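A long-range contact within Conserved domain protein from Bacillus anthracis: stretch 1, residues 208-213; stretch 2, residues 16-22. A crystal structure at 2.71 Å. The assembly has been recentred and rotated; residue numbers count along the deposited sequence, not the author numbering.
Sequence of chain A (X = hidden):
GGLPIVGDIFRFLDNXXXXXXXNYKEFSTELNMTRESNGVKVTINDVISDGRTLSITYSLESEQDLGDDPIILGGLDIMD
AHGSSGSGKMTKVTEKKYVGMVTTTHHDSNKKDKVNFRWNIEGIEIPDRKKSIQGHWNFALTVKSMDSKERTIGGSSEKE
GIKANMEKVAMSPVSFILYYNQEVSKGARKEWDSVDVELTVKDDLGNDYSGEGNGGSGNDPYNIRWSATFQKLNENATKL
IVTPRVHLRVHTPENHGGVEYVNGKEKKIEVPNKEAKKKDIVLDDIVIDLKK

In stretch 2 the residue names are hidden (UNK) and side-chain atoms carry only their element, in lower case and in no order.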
# COMPACT_ATOMS: atom_id res chain seq x y z
N ASP A 208 33.19 -13.01 18.01
CA ASP A 208 32.47 -12.91 16.76
C ASP A 208 31.32 -11.92 16.97
O ASP A 208 30.85 -11.74 18.10
CB ASP A 208 31.93 -14.26 16.38
CG ASP A 208 32.11 -14.56 14.89
OD1 ASP A 208 31.23 -14.21 14.00
OD2 ASP A 208 33.17 -15.18 14.61
N TYR A 209 30.88 -11.27 15.91
CA TYR A 209 29.77 -10.38 16.01
C TYR A 209 28.67 -10.77 15.03
O TYR A 209 28.89 -10.84 13.79
CB TYR A 209 30.25 -8.93 15.82
CG TYR A 209 31.16 -8.55 16.96
CD1 TYR A 209 32.54 -8.82 16.91
CD2 TYR A 209 30.63 -7.98 18.13
CE1 TYR A 209 33.37 -8.51 17.98
CE2 TYR A 209 31.46 -7.69 19.21
CZ TYR A 209 32.82 -7.94 19.11
OH TYR A 209 33.64 -7.62 20.17
N SER A 210 27.51 -11.09 15.62
CA SER A 210 26.22 -11.09 14.93
C SER A 210 25.85 -9.69 14.49
O SER A 210 26.10 -8.69 15.20
CB SER A 210 25.08 -11.63 15.83
OG SER A 210 25.17 -13.05 15.99
N GLY A 211 25.24 -9.65 13.30
CA GLY A 211 24.93 -8.43 12.60
C GLY A 211 23.87 -8.68 11.57
O GLY A 211 23.52 -9.80 11.33
N GLU A 212 23.42 -7.61 10.92
CA GLU A 212 22.31 -7.66 9.99
C GLU A 212 22.43 -6.53 9.01
O GLU A 212 22.48 -5.40 9.44
CB GLU A 212 21.05 -7.40 10.80
CG GLU A 212 19.90 -8.22 10.39
CD GLU A 212 18.98 -8.50 11.56
OE1 GLU A 212 18.19 -7.56 11.95
OE2 GLU A 212 19.08 -9.65 12.09
N GLY A 213 22.43 -6.79 7.71
CA GLY A 213 22.45 -5.72 6.71
C GLY A 213 21.38 -4.66 7.01
O GLY A 213 20.42 -4.95 7.71
N UNK A 16 17.65 -17.58 15.13
CA UNK A 16 18.22 -18.39 16.24
C UNK A 16 19.75 -18.17 16.33
O UNK A 16 20.38 -18.49 17.36
N UNK A 17 20.36 -17.64 15.24
CA UNK A 17 21.60 -16.78 15.37
C UNK A 17 21.12 -15.45 15.98
O UNK A 17 20.16 -14.82 15.47
c UNK A 17 22.39 -16.58 14.04
n UNK A 17 26.11 -13.10 11.28
n UNK A 17 24.23 -13.47 12.57
c UNK A 17 25.50 -13.80 12.26
c UNK A 17 23.33 -14.10 13.60
c UNK A 17 23.65 -15.59 14.09
n UNK A 17 26.19 -14.79 12.89
N UNK A 18 21.81 -15.05 17.05
CA UNK A 18 21.27 -14.25 18.16
C UNK A 18 22.38 -13.32 18.75
O UNK A 18 23.60 -13.68 18.71
c UNK A 18 20.65 -15.21 19.27
c UNK A 18 21.61 -15.40 20.52
o UNK A 18 19.32 -14.79 19.65
N UNK A 19 21.95 -12.16 19.28
CA UNK A 19 22.84 -11.19 19.92
C UNK A 19 22.55 -9.71 19.61
O UNK A 19 22.58 -8.88 20.54
N UNK A 20 22.25 -9.36 18.36
CA UNK A 20 22.21 -7.96 17.98
C UNK A 20 21.27 -7.14 18.87
O UNK A 20 21.68 -6.09 19.45
c UNK A 20 22.33 -6.49 15.76
c UNK A 20 21.27 -5.99 14.84
c UNK A 20 22.75 -5.31 16.62
c UNK A 20 21.87 -7.78 16.50
N UNK A 21 20.02 -7.61 19.02
CA UNK A 21 19.00 -6.83 19.74
C UNK A 21 19.10 -6.86 21.24
O UNK A 21 18.40 -6.09 21.95
c UNK A 21 17.40 -5.67 15.27
c UNK A 21 17.43 -7.49 16.82
c UNK A 21 17.49 -5.24 17.60
c UNK A 21 17.44 -4.76 16.31
c UNK A 21 17.47 -6.62 17.87
c UNK A 21 17.38 -7.02 15.53
o UNK A 21 17.37 -5.28 13.92
c UNK A 21 17.58 -7.13 19.24
N UNK A 22 19.99 -7.73 21.71
CA UNK A 22 20.16 -7.93 23.13
C UNK A 22 20.07 -6.64 24.01
O UNK A 22 19.36 -6.67 25.00
c UNK A 22 21.87 -8.34 24.86
c UNK A 22 22.36 -9.48 25.77
c UNK A 22 21.40 -8.75 23.46
o UNK A 22 23.33 -10.18 25.35
o UNK A 22 21.81 -9.63 26.90

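Position 16 has no side-chain atoms, only N, CA, C and O, and it lies out of reach of stretch 1. It is Gly-16. The peptide bond before it is cis; nothing in this contact constrains its identity.

Position 17 carries an unbranched run of three carbons and a nitrogen, ending in a carbon that bears two more nitrogens. One of its carbons comes within 3.2 Å of Ser-210 OG, and Ser-210 CB lies over one face of the flat terminal group. That group is a guanidinium, and the residue is Arg-17. Its CA-to-CB bond points toward stretch 1, and the chain is long enough to reach across to the backbone there; the carbon near Ser-210 OG is CD. The carbonyl O of Gly-211 sits at the edge of the guanidinium, near its plane, but at 3.9 Å from Arg-17 NE it is too distant to count as a hydrogen bond. The arginine thus contributes mainly packing, together with a favourable placing of positive charge near a carbonyl oxygen.

Position 18 has one carbon bearing one oxygen and one further carbon, a beta-branched pattern, and these atoms make no contact with stretch 1. It is Thr-18. Its CA-to-CB bond points away, and its hydroxyl is hydrogen-bonded to a residue flanking one of the stretches. What it offers across the contact is backbone: Thr-18 O accepts a hydrogen bond from Ser-210 OG at 3.2 Å, a role that does not depend on the side chain.

Position 19 again has no side-chain atoms to touch stretch 1, and here the absence matters. With phi near 140° and psi near -43°, a CB would be jammed against the carbonyl O of Thr-18, and it would also point toward stretch 1, 3.8 Å from Ser-210 CB. Gly-19 fits this backbone without that strain.

Position 20 has four carbons, forked at the second, and no polar atom; a branch carbon lies 4.3 Å from Glu-212 CB. This is Leu-20, and that carbon is CD1. Its CA-to-CB bond points toward stretch 1 and the residue is buried, as suits a hydrocarbon.

Position 21 shows one carbon followed by a six-carbon ring bearing an oxygen, which lies 3.1 Å from Glu-212 OE1. This is Tyr-21. Although its CA-to-CB bond points sideways, the long ring carries OH to the carboxylate oxygen at its edge. In this buried residue the hydroxyl supplies the donor for a hydrogen bond.

Position 22 has three carbons, the third carrying two oxygens, all far from stretch 1: Glu-22. It is exposed, as suits a charged group. Glu-22 N donates to Gly-19 O at 3.1 Å, closing a local turn.

The touching residues are at least 190 positions apart in sequence, and the contact buries 338 Å². Ser-210 has the largest area covered, 89 Å², packed against Arg-17 and bonded to the backbone of Thr-18. The Tyr-21 to Glu-212 hydrogen bond adds a side-chain tie, while Leu-20 supplies apolar packing.

Stretch 2, residues 16-22: GRTGLYE
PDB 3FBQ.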